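Local coordinates for response regulator receiver protein (PDB 4XLT) that probably acts as a phosphorylation-controlled receiver in bacterial two-component signal transduction, taking up a phosphoryl group on an aspartate, at residues A[11-14]-A[15-19]; A[35-38]-A[39-42]; A[41-44]-A[45-48]; A[73-76]-A[77-80]; A[121-124]-A[125-129]. All coordinates share one frame; numbering follows the deposited sequence. Where two conformers were deposited one is given.

Interaction 1 (A[11-14]-A[15-19]); sequences DSVF and DLFTQ
Leu16 N bonds to Ser12 O at 2.8 Å and Phe17 N to Val13 O, the i to i+4 bonds that form the first turn of helix 13-25. Ser12, at the N-cap position, adds its hydroxyl, which takes Asp15 N in a nearly straight capping bond, OG to N 3.2 Å with 165° at the hydrogen. The hydroxyl reaches the amide because OG stands opposite the backbone N (chi1 170°), turned back over the start of the helix. Asp15 folds its carboxylate toward the same serine, and OD2 lies 3.5 Å from Ser12 CB. OD2 also forms a salt bridge with Lys115, while OD1 rests obliquely near the Phe14 ring, 3.4 Å from CD2. With an alanine at Asp15, Lys115 would probably be left without this carboxylate mate and the Ser12 side chain would lose a neighbour. One turn on, Thr18 grips Phe14 O twice. Its hydroxyl donates at 2.7 Å from OG1 to that oxygen, and its amide donates from the opposite face of the carbonyl plane. The same OG1 sits over one face of the Phe14 ring, 3.6 Å from CE1. Phe17 directs its ring edge at Val13 O, 3.1 Å from CD2, and packs CE2 against Val13 CG1 at 3.5 Å. The capped turn follows strand 4-9 in a beta-alpha-beta unit of the CheY-like receiver fold, and Asp11 before it lies close to Asp60, the predicted phosphorylation site. The carboxylate of Asp15 probably suits the helix dipole, and its bridge to Lys115 ties this end to the loop beyond strand 109-114.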
loop_
_atom_site.group_PDB
_atom_site.type_symbol
_atom_site.label_atom_id
_atom_site.label_comp_id
_atom_site.label_asym_id
_atom_site.label_seq_id
_atom_site.Cartn_x
_atom_site.Cartn_y
_atom_site.Cartn_z
ATOM N N ASP A 11 8.537 2.406 25.958
ATOM C CA ASP A 11 9.538 3.128 26.739
ATOM C C ASP A 11 9.616 2.586 28.162
ATOM O O ASP A 11 10.605 2.802 28.865
ATOM C CB ASP A 11 9.229 4.625 26.768
ATOM C CG ASP A 11 7.931 4.936 27.485
ATOM O OD1 ASP A 11 6.960 4.170 27.316
ATOM O OD2 ASP A 11 7.884 5.943 28.223
ATOM N N SER A 12 8.564 1.889 28.585
ATOM C CA SER A 12 8.541 1.259 29.900
ATOM C C SER A 12 9.245 -0.090 29.860
ATOM O O SER A 12 8.767 -1.033 29.228
ATOM C CB SER A 12 7.106 1.085 30.396
ATOM O OG SER A 12 7.075 0.268 31.552
ATOM N N VAL A 13 10.384 -0.172 30.540
ATOM C CA VAL A 13 11.195 -1.380 30.535
ATOM C C VAL A 13 10.458 -2.535 31.205
ATOM O O VAL A 13 10.529 -3.675 30.747
ATOM C CB VAL A 13 12.545 -1.141 31.236
ATOM C CG1 VAL A 13 13.418 -2.379 31.150
ATOM C CG2 VAL A 13 13.254 0.049 30.610
ATOM N N PHE A 14 9.740 -2.234 32.283
ATOM C CA PHE A 14 8.915 -3.233 32.952
ATOM C C PHE A 14 7.846 -3.790 32.011
ATOM O O PHE A 14 7.722 -5.006 31.857
ATOM C CB PHE A 14 8.261 -2.643 34.203
ATOM C CG PHE A 14 7.264 -3.558 34.855
ATOM C CD1 PHE A 14 7.685 -4.684 35.547
ATOM C CD2 PHE A 14 5.906 -3.292 34.779
ATOM C CE1 PHE A 14 6.767 -5.531 36.148
ATOM C CE2 PHE A 14 4.984 -4.133 35.378
ATOM C CZ PHE A 14 5.415 -5.253 36.064
ATOM N N ASP A 15 7.085 -2.901 31.377
ATOM C CA ASP A 15 6.038 -3.327 30.449
ATOM C C ASP A 15 6.624 -4.086 29.262
ATOM O O ASP A 15 6.034 -5.056 28.792
ATOM C CB ASP A 15 5.225 -2.129 29.947
ATOM C CG ASP A 15 4.384 -1.493 31.039
ATOM O OD1 ASP A 15 4.159 -2.149 32.079
ATOM O OD2 ASP A 15 3.941 -0.340 30.854
ATOM N N LEU A 16 7.786 -3.643 28.790
ATOM C CA LEU A 16 8.440 -4.260 27.641
ATOM C C LEU A 16 8.744 -5.738 27.878
ATOM O O LEU A 16 8.319 -6.598 27.106
ATOM C CB LEU A 16 9.731 -3.511 27.304
ATOM C CG LEU A 16 10.379 -3.826 25.958
ATOM C CD1 LEU A 16 9.436 -3.480 24.817
ATOM C CD2 LEU A 16 11.688 -3.074 25.809
ATOM N N PHE A 17 9.473 -6.027 28.952
ATOM C CA PHE A 17 9.863 -7.397 29.267
ATOM C C PHE A 17 8.677 -8.252 29.703
ATOM O O PHE A 17 8.615 -9.439 29.386
ATOM C CB PHE A 17 10.941 -7.407 30.351
ATOM C CG PHE A 17 12.304 -7.036 29.845
ATOM C CD1 PHE A 17 13.152 -8.007 29.337
ATOM C CD2 PHE A 17 12.735 -5.720 29.868
ATOM C CE1 PHE A 17 14.408 -7.672 28.865
ATOM C CE2 PHE A 17 13.990 -5.379 29.396
ATOM C CZ PHE A 17 14.827 -6.356 28.895
ATOM N N THR A 18 7.740 -7.645 30.427
ATOM C CA THR A 18 6.541 -8.352 30.868
ATOM C C THR A 18 5.718 -8.829 29.678
ATOM O O THR A 18 5.295 -9.985 29.628
ATOM C CB THR A 18 5.657 -7.466 31.765
ATOM O OG1 THR A 18 6.382 -7.111 32.950
ATOM C CG2 THR A 18 4.387 -8.204 32.159
ATOM N N GLN A 19 5.499 -7.931 28.724
ATOM C CA GLN A 19 4.746 -8.253 27.518
ATOM C C GLN A 19 5.444 -9.348 26.724
ATOM O O GLN A 19 4.800 -10.271 26.220
ATOM C CB GLN A 19 4.565 -7.009 26.648
ATOM C CG GLN A 19 3.571 -7.193 25.518
ATOM C CD GLN A 19 2.165 -7.436 26.027
ATOM O OE1 GLN A 19 1.680 -8.568 26.033
ATOM N NE2 GLN A 19 1.502 -6.371 26.461
#

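Interaction 2 (A[35-38]-A[39-42])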
loop_
_atom_site.group_PDB
_atom_site.type_symbol
_atom_site.label_atom_id
_atom_site.label_comp_id
_atom_site.label_asym_id
_atom_site.label_seq_id
_atom_site.Cartn_x
_atom_site.Cartn_y
_atom_site.Cartn_z
ATOM N N PHE A 35 12.103 -3.270 21.712
ATOM C CA PHE A 35 12.774 -1.986 21.556
ATOM C C PHE A 35 12.311 -0.982 22.602
ATOM O O PHE A 35 11.113 -0.818 22.839
ATOM C CB PHE A 35 12.545 -1.420 20.154
ATOM C CG PHE A 35 13.135 -2.260 19.061
ATOM C CD1 PHE A 35 14.490 -2.194 18.775
ATOM C CD2 PHE A 35 12.335 -3.113 18.319
ATOM C CE1 PHE A 35 15.037 -2.967 17.769
ATOM C CE2 PHE A 35 12.874 -3.888 17.309
ATOM C CZ PHE A 35 14.227 -3.816 17.035
ATOM N N ASN A 36 13.277 -0.306 23.212
ATOM C CA ASN A 36 13.011 0.659 24.268
ATOM C C ASN A 36 12.844 2.069 23.704
ATOM O O ASN A 36 12.477 2.999 24.424
ATOM C CB ASN A 36 14.141 0.627 25.299
ATOM C CG ASN A 36 13.766 1.301 26.602
ATOM O OD1 ASN A 36 12.587 1.500 26.893
ATOM N ND2 ASN A 36 14.770 1.651 27.399
ATOM N N SER A 37 13.116 2.217 22.411
ATOM C CA SER A 37 13.016 3.515 21.749
ATOM C C SER A 37 12.510 3.387 20.315
ATOM O O SER A 37 12.815 2.417 19.618
ATOM C CB SER A 37 14.371 4.222 21.757
ATOM O OG SER A 37 15.339 3.457 21.063
ATOM N N ALA A 38 11.740 4.382 19.885
ATOM C CA ALA A 38 11.211 4.427 18.529
ATOM C C ALA A 38 12.328 4.459 17.491
ATOM O O ALA A 38 12.217 3.843 16.433
ATOM C CB ALA A 38 10.298 5.637 18.359
ATOM N N GLN A 39 13.400 5.180 17.800
ATOM C CA GLN A 39 14.539 5.293 16.895
ATOM C C GLN A 39 15.134 3.925 16.580
ATOM O O GLN A 39 15.304 3.566 15.414
ATOM C CB GLN A 39 15.609 6.211 17.492
ATOM C CG GLN A 39 16.910 6.263 16.695
ATOM C CD GLN A 39 16.739 6.879 15.315
ATOM O OE1 GLN A 39 15.824 7.669 15.081
ATOM N NE2 GLN A 39 17.625 6.515 14.393
ATOM N N ALA A 40 15.441 3.164 17.626
ATOM C CA ALA A 40 16.004 1.828 17.470
ATOM C C ALA A 40 15.034 0.894 16.748
ATOM O O ALA A 40 15.447 0.035 15.972
ATOM C CB ALA A 40 16.382 1.254 18.826
ATOM N N ALA A 41 13.743 1.066 17.013
ATOM C CA ALA A 41 12.713 0.303 16.319
ATOM C C ALA A 41 12.683 0.661 14.832
ATOM O O ALA A 41 12.639 -0.217 13.969
ATOM C CB ALA A 41 11.356 0.552 16.954
ATOM N N ILE A 42 12.712 1.957 14.541
ATOM C CA ILE A 42 12.702 2.427 13.161
ATOM C C ILE A 42 13.966 1.983 12.426
ATOM O O ILE A 42 13.899 1.539 11.278
ATOM C CB ILE A 42 12.566 3.963 13.089
ATOM C CG1 ILE A 42 11.154 4.389 13.494
ATOM C CG2 ILE A 42 12.848 4.465 11.685
ATOM C CD1 ILE A 42 10.065 3.825 12.596
#
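Phe35, the last residue of strand 31-35, lays one face of its ring against the helix that follows. Ala41 CA stands over that face, 3.9 Å from the ring centroid and only 15° off the ring normal, a CH-pi contact placed toward the rim. The methyl of Ala41 reaches CG of Phe35 at 3.9 Å, while the CE1 atom of the ring comes obliquely to Ala40 O at 3.5 Å. CG of Phe35 lies opposite its own carbonyl carbon (chi1 -64°), which brings the ring against Ala40 and Ala41. Ser37 is the N-cap. Its OG, held between the backbone N and the carbonyl carbon, accepts a weak bond from Ala40 N at 3.5 Å and touches the Ala40 methyl at 3.3 Å. The main-chain oxygen of Ser37 receives the firmer bond, from Ala41 N at 3.1 Å, so the hydroxyl only supplements the backbone at this helix start. Ala38 next gives its O to Ile42 N at 2.7 Å, and CG1 of Ile42 leans over the same oxygen. Ala38, Ala41 and Ile42 all touch Phe71 of helix 68-75, Ala41 also meets Val9, and Phe35 packs on Ile7, both of strand 4-9. The turn thus joins the edge strand of the parallel sheet to helix 38-46, with helix 68-75 alongside.

Interaction 3 (A[41-44]-A[45-48])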
loop_
_atom_site.group_PDB
_atom_site.type_symbol
_atom_site.label_atom_id
_atom_site.label_comp_id
_atom_site.label_asym_id
_atom_site.label_seq_id
_atom_site.Cartn_x
_atom_site.Cartn_y
_atom_site.Cartn_z
ATOM N N ALA A 41 13.743 1.066 17.013
ATOM C CA ALA A 41 12.713 0.303 16.319
ATOM C C ALA A 41 12.683 0.661 14.832
ATOM O O ALA A 41 12.639 -0.217 13.969
ATOM C CB ALA A 41 11.356 0.552 16.954
ATOM N N ILE A 42 12.712 1.957 14.541
ATOM C CA ILE A 42 12.702 2.427 13.161
ATOM C C ILE A 42 13.966 1.983 12.426
ATOM O O ILE A 42 13.899 1.539 11.278
ATOM C CB ILE A 42 12.566 3.963 13.089
ATOM C CG1 ILE A 42 11.154 4.389 13.494
ATOM C CG2 ILE A 42 12.848 4.465 11.685
ATOM C CD1 ILE A 42 10.065 3.825 12.596
ATOM N N ASP A 43 15.110 2.097 13.099
ATOM C CA ASP A 43 16.389 1.666 12.538
ATOM C C ASP A 43 16.356 0.203 12.108
ATOM O O ASP A 43 16.818 -0.139 11.022
ATOM C CB ASP A 43 17.525 1.879 13.544
ATOM C CG ASP A 43 17.867 3.342 13.741
ATOM O OD1 ASP A 43 17.464 4.167 12.894
ATOM O OD2 ASP A 43 18.544 3.664 14.741
ATOM N N HIS A 44 15.812 -0.655 12.965
ATOM C CA HIS A 44 15.696 -2.073 12.643
ATOM C C HIS A 44 14.791 -2.307 11.435
ATOM O O HIS A 44 15.091 -3.137 10.574
ATOM C CB HIS A 44 15.168 -2.857 13.842
ATOM C CG HIS A 44 14.766 -4.260 13.510
ATOM N ND1 HIS A 44 13.450 -4.649 13.392
ATOM C CD2 HIS A 44 15.509 -5.363 13.254
ATOM C CE1 HIS A 44 13.397 -5.932 13.085
ATOM N NE2 HIS A 44 14.634 -6.389 12.995
ATOM N N LEU A 45 13.687 -1.571 11.370
ATOM C CA LEU A 45 12.739 -1.722 10.270
ATOM C C LEU A 45 13.330 -1.259 8.939
ATOM O O LEU A 45 13.032 -1.823 7.890
ATOM C CB LEU A 45 11.448 -0.955 10.570
ATOM C CG LEU A 45 10.583 -1.534 11.693
ATOM C CD1 LEU A 45 9.384 -0.642 11.973
ATOM C CD2 LEU A 45 10.132 -2.942 11.339
ATOM N N ARG A 46 14.182 -0.240 8.983
ATOM C CA ARG A 46 14.783 0.299 7.767
ATOM C C ARG A 46 15.779 -0.669 7.137
ATOM O O ARG A 46 16.169 -0.499 5.981
ATOM C CB ARG A 46 15.468 1.636 8.056
ATOM C CG ARG A 46 14.509 2.809 8.146
ATOM C CD ARG A 46 15.201 4.062 8.656
ATOM N NE ARG A 46 14.284 5.196 8.724
ATOM C CZ ARG A 46 14.555 6.343 9.340
ATOM N NH1 ARG A 46 15.720 6.514 9.952
ATOM N NH2 ARG A 46 13.656 7.318 9.349
ATOM N N SER A 47 16.189 -1.682 7.892
ATOM C CA SER A 47 17.134 -2.667 7.382
ATOM C C SER A 47 16.419 -3.911 6.855
ATOM O O SER A 47 17.056 -4.840 6.362
ATOM C CB SER A 47 18.142 -3.059 8.467
ATOM O OG SER A 47 17.516 -3.780 9.514
ATOM N N GLN A 48 15.092 -3.920 6.952
ATOM C CA GLN A 48 14.307 -5.071 6.520
ATOM C C GLN A 48 13.862 -4.941 5.067
ATOM O O GLN A 48 13.733 -3.836 4.542
ATOM C CB GLN A 48 13.083 -5.253 7.420
ATOM C CG GLN A 48 13.397 -5.288 8.906
ATOM C CD GLN A 48 14.348 -6.408 9.279
ATOM O OE1 GLN A 48 14.161 -7.557 8.881
ATOM N NE2 GLN A 48 15.379 -6.074 10.046
#
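Two flat groups carry this contact, each with one neighbour over a face. The imidazole of His44 has Gln48 NE2 above it, toward the rim, 3.3 Å from CD2, and the ring and amide planes are 32° apart. This nitrogen is not bonded to the ring; it donates to His44 O at 3.0 Å, and that oxygen lies in the plane of the Gln48 amide. The guanidinium of Arg46 has Ile42 CG2 over one face, 3.4 Å from NE, while Asp43 OD1 stands obliquely, well out of the guanidinium plane, so the two charges are near without a salt bridge. The bridge of Arg46 is to Glu104 of the second subunit. His44 O gathers three donors: the amide of Gln48, the Ser47 hydroxyl at 2.7 Å from OG, and Ser47 N at 3.2 Å from above the carbonyl plane. Gln48 reaches back because its chain bends at chi2 (-59°), folding the amide over the last turn. His44 ND1 is buried by the contact and has no partner in the model. Replacing His44 with an alanine would probably uncover one side of the Gln48 amide and take from Phe35 the ring it meets. Helix 38-46 thus closes with side-chain donors from the following residues gathered on a carbonyl of its last turn, a form of C-terminal helix capping in a receiver domain.

Interaction 4 (A[73-76]-A[77-80]); sequences EHYG and MLPE
Tyr75 and Leu78 meet in a local turn contact where the chain passes from helix 68-75 into the loop before helix 80-83. A type I beta turn runs from Tyr75 to Leu78, closed by Leu78 N to Tyr75 O at 3.1 Å. A second bond of the same i to i+3 span, Met77 N to His74 O at 3.2 Å, precedes it, and in both the donor stands above the carbonyl plane. On the inner side, Leu78 CD1 packs against Tyr75 CD1 at 3.7 Å, the two side chains crossing at about a right angle. Tyr75 sends its ring opposite the backbone N (chi1 179°), where it also packs on Ile86 and Leu88 of strand 86-92 and meets His108 edge-to-face. On the other side, His74 and the selenomethionine Met77 lie side by side and point the same way. Met77 CE is 4.0 Å from His74 ND1, and SE approaches the ring obliquely, 4.9 Å from its centroid. The CG of Met77 passes 3.6 Å from Glu73 O. Beyond the turn, Pro79, at the N-cap position of helix 80-83, packs on Trp129 of the second subunit, while Glu80 forms a salt bridge with Arg83 of that subunit. The type I turn, with Leu78 packed on the buried Tyr75 and Met77 beside His74, leads the chain from helix 68-75 toward strand 86-92, an alpha-to-beta connection of the doubly wound receiver fold.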
loop_
_atom_site.group_PDB
_atom_site.type_symbol
_atom_site.label_atom_id
_atom_site.label_comp_id
_atom_site.label_asym_id
_atom_site.label_seq_id
_atom_site.Cartn_x
_atom_site.Cartn_y
_atom_site.Cartn_z
ATOM N N GLU A 73 4.746 8.383 11.710
ATOM C CA GLU A 73 5.210 9.275 10.655
ATOM C C GLU A 73 6.482 8.726 10.019
ATOM O O GLU A 73 6.622 8.721 8.796
ATOM C CB GLU A 73 5.450 10.683 11.198
ATOM C CG GLU A 73 4.215 11.323 11.801
ATOM C CD GLU A 73 4.364 12.820 11.966
ATOM O OE1 GLU A 73 5.088 13.433 11.153
ATOM O OE2 GLU A 73 3.763 13.380 12.906
ATOM N N HIS A 74 7.402 8.261 10.858
ATOM C CA HIS A 74 8.613 7.613 10.370
ATOM C C HIS A 74 8.297 6.246 9.782
ATOM O O HIS A 74 8.948 5.804 8.839
ATOM C CB HIS A 74 9.641 7.483 11.489
ATOM C CG HIS A 74 10.336 8.768 11.813
ATOM N ND1 HIS A 74 11.373 9.262 11.052
ATOM C CD2 HIS A 74 10.138 9.663 12.808
ATOM C CE1 HIS A 74 11.787 10.405 11.567
ATOM N NE2 HIS A 74 11.054 10.671 12.633
ATOM N N TYR A 75 7.288 5.586 10.344
ATOM C CA TYR A 75 6.853 4.282 9.860
ATOM C C TYR A 75 6.265 4.385 8.453
ATOM O O TYR A 75 6.481 3.508 7.614
ATOM C CB TYR A 75 5.830 3.671 10.820
ATOM C CG TYR A 75 5.309 2.323 10.375
ATOM C CD1 TYR A 75 5.995 1.155 10.681
ATOM C CD2 TYR A 75 4.131 2.219 9.647
ATOM C CE1 TYR A 75 5.526 -0.076 10.272
ATOM C CE2 TYR A 75 3.654 0.995 9.235
ATOM C CZ TYR A 75 4.355 -0.151 9.548
ATOM O OH TYR A 75 3.881 -1.376 9.136
ATOM N N GLY A 76 5.528 5.462 8.198
ATOM C CA GLY A 76 4.920 5.687 6.900
ATOM C C GLY A 76 5.947 5.941 5.812
ATOM O O GLY A 76 5.625 5.906 4.624
HETATM N N MSE A 77 7.186 6.197 6.223
HETATM C CA MSE A 77 8.283 6.448 5.290
HETATM C C MSE A 77 8.923 5.150 4.790
HETATM O O MSE A 77 9.617 5.143 3.775
HETATM C CB MSE A 77 9.342 7.340 5.945
HETATM C CG MSE A 77 8.957 8.812 6.017
HETATM SE SE MSE A 77 10.135 9.877 7.162
HETATM C CE MSE A 77 11.746 8.782 7.054
ATOM N N LEU A 78 8.688 4.054 5.505
ATOM C CA LEU A 78 9.159 2.743 5.068
ATOM C C LEU A 78 8.531 2.367 3.728
ATOM O O LEU A 78 7.431 2.819 3.413
ATOM C CB LEU A 78 8.836 1.679 6.119
ATOM C CG LEU A 78 9.536 1.849 7.466
ATOM C CD1 LEU A 78 8.960 0.885 8.493
ATOM C CD2 LEU A 78 11.038 1.650 7.312
ATOM N N PRO A 79 9.235 1.549 2.928
ATOM C CA PRO A 79 8.684 1.115 1.639
ATOM C C PRO A 79 7.388 0.346 1.831
ATOM O O PRO A 79 7.258 -0.386 2.809
ATOM C CB PRO A 79 9.783 0.212 1.070
ATOM C CG PRO A 79 11.034 0.646 1.768
ATOM C CD PRO A 79 10.599 1.037 3.146
ATOM N N GLU A 80 6.439 0.516 0.917
ATOM C CA GLU A 80 5.138 -0.127 1.040
ATOM C C GLU A 80 5.259 -1.652 1.044
ATOM O O GLU A 80 4.450 -2.347 1.658
ATOM C CB GLU A 80 4.212 0.344 -0.088
ATOM C CG GLU A 80 3.866 1.828 0.004
ATOM C CD GLU A 80 3.049 2.341 -1.172
ATOM O OE1 GLU A 80 3.001 1.667 -2.224
ATOM O OE2 GLU A 80 2.455 3.432 -1.043
#

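Interaction 5 (A[121-124]-A[125-129])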
loop_
_atom_site.group_PDB
_atom_site.type_symbol
_atom_site.label_atom_id
_atom_site.label_comp_id
_atom_site.label_asym_id
_atom_site.label_seq_id
_atom_site.Cartn_x
_atom_site.Cartn_y
_atom_site.Cartn_z
ATOM N N LEU A 121 -7.742 -12.205 22.825
ATOM C CA LEU A 121 -8.294 -11.131 22.010
ATOM C C LEU A 121 -7.400 -10.862 20.804
ATOM O O LEU A 121 -7.887 -10.610 19.701
ATOM C CB LEU A 121 -8.464 -9.860 22.849
ATOM C CG LEU A 121 -9.161 -8.634 22.253
ATOM C CD1 LEU A 121 -9.893 -7.880 23.352
ATOM C CD2 LEU A 121 -8.174 -7.707 21.551
ATOM N N LEU A 122 -6.091 -10.917 21.022
ATOM C CA LEU A 122 -5.135 -10.628 19.963
ATOM C C LEU A 122 -5.016 -11.798 18.994
ATOM O O LEU A 122 -4.919 -11.599 17.783
ATOM C CB LEU A 122 -3.765 -10.283 20.551
ATOM C CG LEU A 122 -2.759 -9.661 19.579
ATOM C CD1 LEU A 122 -2.059 -8.478 20.216
ATOM C CD2 LEU A 122 -1.741 -10.684 19.129
ATOM N N ARG A 123 -5.022 -13.014 19.532
ATOM C CA ARG A 123 -4.939 -14.224 18.717
ATOM C C ARG A 123 -6.092 -14.305 17.717
ATOM O O ARG A 123 -5.904 -14.704 16.566
ATOM C CB ARG A 123 -4.920 -15.466 19.613
ATOM C CG ARG A 123 -5.197 -16.778 18.889
ATOM C CD ARG A 123 -4.226 -17.867 19.324
ATOM N NE ARG A 123 -4.047 -17.899 20.774
ATOM C CZ ARG A 123 -3.065 -18.550 21.388
ATOM N NH1 ARG A 123 -2.169 -19.225 20.681
ATOM N NH2 ARG A 123 -2.974 -18.524 22.712
ATOM N N GLU A 124 -7.283 -13.918 18.158
ATOM C CA GLU A 124 -8.438 -13.901 17.272
ATOM C C GLU A 124 -8.274 -12.798 16.236
ATOM O O GLU A 124 -8.598 -12.972 15.061
ATOM C CB GLU A 124 -9.730 -13.705 18.068
ATOM C CG GLU A 124 -10.990 -14.103 17.312
ATOM C CD GLU A 124 -11.044 -15.590 16.995
ATOM O OE1 GLU A 124 -10.376 -16.378 17.699
ATOM O OE2 GLU A 124 -11.755 -15.972 16.040
ATOM N N LEU A 125 -7.751 -11.663 16.686
ATOM C CA LEU A 125 -7.540 -10.511 15.822
ATOM C C LEU A 125 -6.484 -10.798 14.752
ATOM O O LEU A 125 -6.518 -10.218 13.667
ATOM C CB LEU A 125 -7.137 -9.298 16.662
ATOM C CG LEU A 125 -7.329 -7.913 16.045
ATOM C CD1 LEU A 125 -8.723 -7.778 15.453
ATOM C CD2 LEU A 125 -7.091 -6.841 17.095
ATOM N N LEU A 126 -5.553 -11.698 15.056
ATOM C CA LEU A 126 -4.526 -12.075 14.089
ATOM C C LEU A 126 -5.103 -12.917 12.954
ATOM O O LEU A 126 -4.559 -12.929 11.848
ATOM C CB LEU A 126 -3.391 -12.835 14.775
ATOM C CG LEU A 126 -2.542 -12.044 15.768
ATOM C CD1 LEU A 126 -1.413 -12.907 16.306
ATOM C CD2 LEU A 126 -2.005 -10.773 15.133
ATOM N N LYS A 127 -6.195 -13.625 13.233
ATOM C CA LYS A 127 -6.879 -14.407 12.206
ATOM C C LYS A 127 -7.418 -13.488 11.116
ATOM O O LYS A 127 -7.429 -13.843 9.938
ATOM C CB LYS A 127 -8.023 -15.228 12.807
ATOM C CG LYS A 127 -7.600 -16.323 13.779
ATOM C CD LYS A 127 -8.783 -17.227 14.122
ATOM C CE LYS A 127 -8.422 -18.280 15.161
ATOM N NZ LYS A 127 -8.183 -17.691 16.508
ATOM N N ARG A 128 -7.864 -12.304 11.525
ATOM C CA ARG A 128 -8.421 -11.325 10.600
ATOM C C ARG A 128 -7.358 -10.696 9.703
ATOM O O ARG A 128 -7.586 -10.488 8.510
ATOM C CB ARG A 128 -9.157 -10.223 11.370
ATOM C CG ARG A 128 -10.565 -10.593 11.815
ATOM C CD ARG A 128 -11.217 -9.464 12.609
ATOM N NE ARG A 128 -11.114 -8.171 11.932
ATOM C CZ ARG A 128 -11.597 -7.030 12.420
ATOM N NH1 ARG A 128 -12.223 -7.020 13.590
ATOM N NH2 ARG A 128 -11.458 -5.896 11.741
ATOM N N TRP A 129 -6.194 -10.404 10.274
ATOM C CA TRP A 129 -5.211 -9.579 9.580
ATOM C C TRP A 129 -4.041 -10.369 9.006
ATOM O O TRP A 129 -3.334 -9.884 8.123
ATOM C CB TRP A 129 -4.713 -8.487 10.523
ATOM C CG TRP A 129 -5.823 -7.581 10.918
ATOM C CD1 TRP A 129 -6.486 -7.567 12.106
ATOM C CD2 TRP A 129 -6.438 -6.582 10.099
ATOM N NE1 TRP A 129 -7.465 -6.605 12.088
ATOM C CE2 TRP A 129 -7.457 -5.986 10.865
ATOM C CE3 TRP A 129 -6.217 -6.125 8.795
ATOM C CZ2 TRP A 129 -8.256 -4.955 10.372
ATOM C CZ3 TRP A 129 -7.012 -5.100 8.305
ATOM C CH2 TRP A 129 -8.018 -4.527 9.092
#
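Leu122 and Leu126 sit one helical turn apart, their side chains inclined to each other so that CD2 of Leu122 touches CD1 of Leu126 at 3.6 Å. Leu126 CG also rides over Leu122 O at 3.1 Å, the oxygen that accepts Leu126 N at 2.8 Å. The charged pair is set differently: the Lys127 chain slants across that of Glu124 and bends at its last torsion (chi4 69°), bringing NZ to Glu124 OE1 at 2.8 Å. NZ meets OE1 from above the carboxylate plane, 55° out of it, in a salt bridge. Arg123 takes part through its CG, 3.9 Å from Lys127 NZ. The segments belong to helix 119-129, the last helix of the CheY-like fold, whose leucine side faces the parallel sheet: Leu122 packs on Phe6 and Leu58, Leu126 on Met4 and Val56, and both on Leu28. Leu125 lies nearby, its CB 3.4 Å from Leu121 O, and it touches Gln111 of strand 109-114. Its amide bonds to Leu121 O at 3.2 Å, tilted from the carbonyl plane. At the helix end, Arg128 gives a weak hydrogen bond from NH2 to Gln48 O of the third subunit, and Trp129 packs on the same Gln48.

All five are local contacts along or at the ends of helices in one receiver domain, yet their chemistry follows their place. Interaction 1 is a surface contact of polar capping, whereas interactions 2 to 5 are partly buried. Interactions 2 and 3 share Ala41 and Ile42 and cover the start and end of helix 38-46: the first is mostly alanine and ring packing, the second polar bonding around one carbonyl. Interaction 4 touches interaction 2 through His74 and Tyr75 and interaction 3 through His74, Met77 and Leu78, and like interaction 3 it faces the second subunit. Interaction 5 touches none of the others and meets the third subunit, pairing buried leucines with an exposed salt bridge.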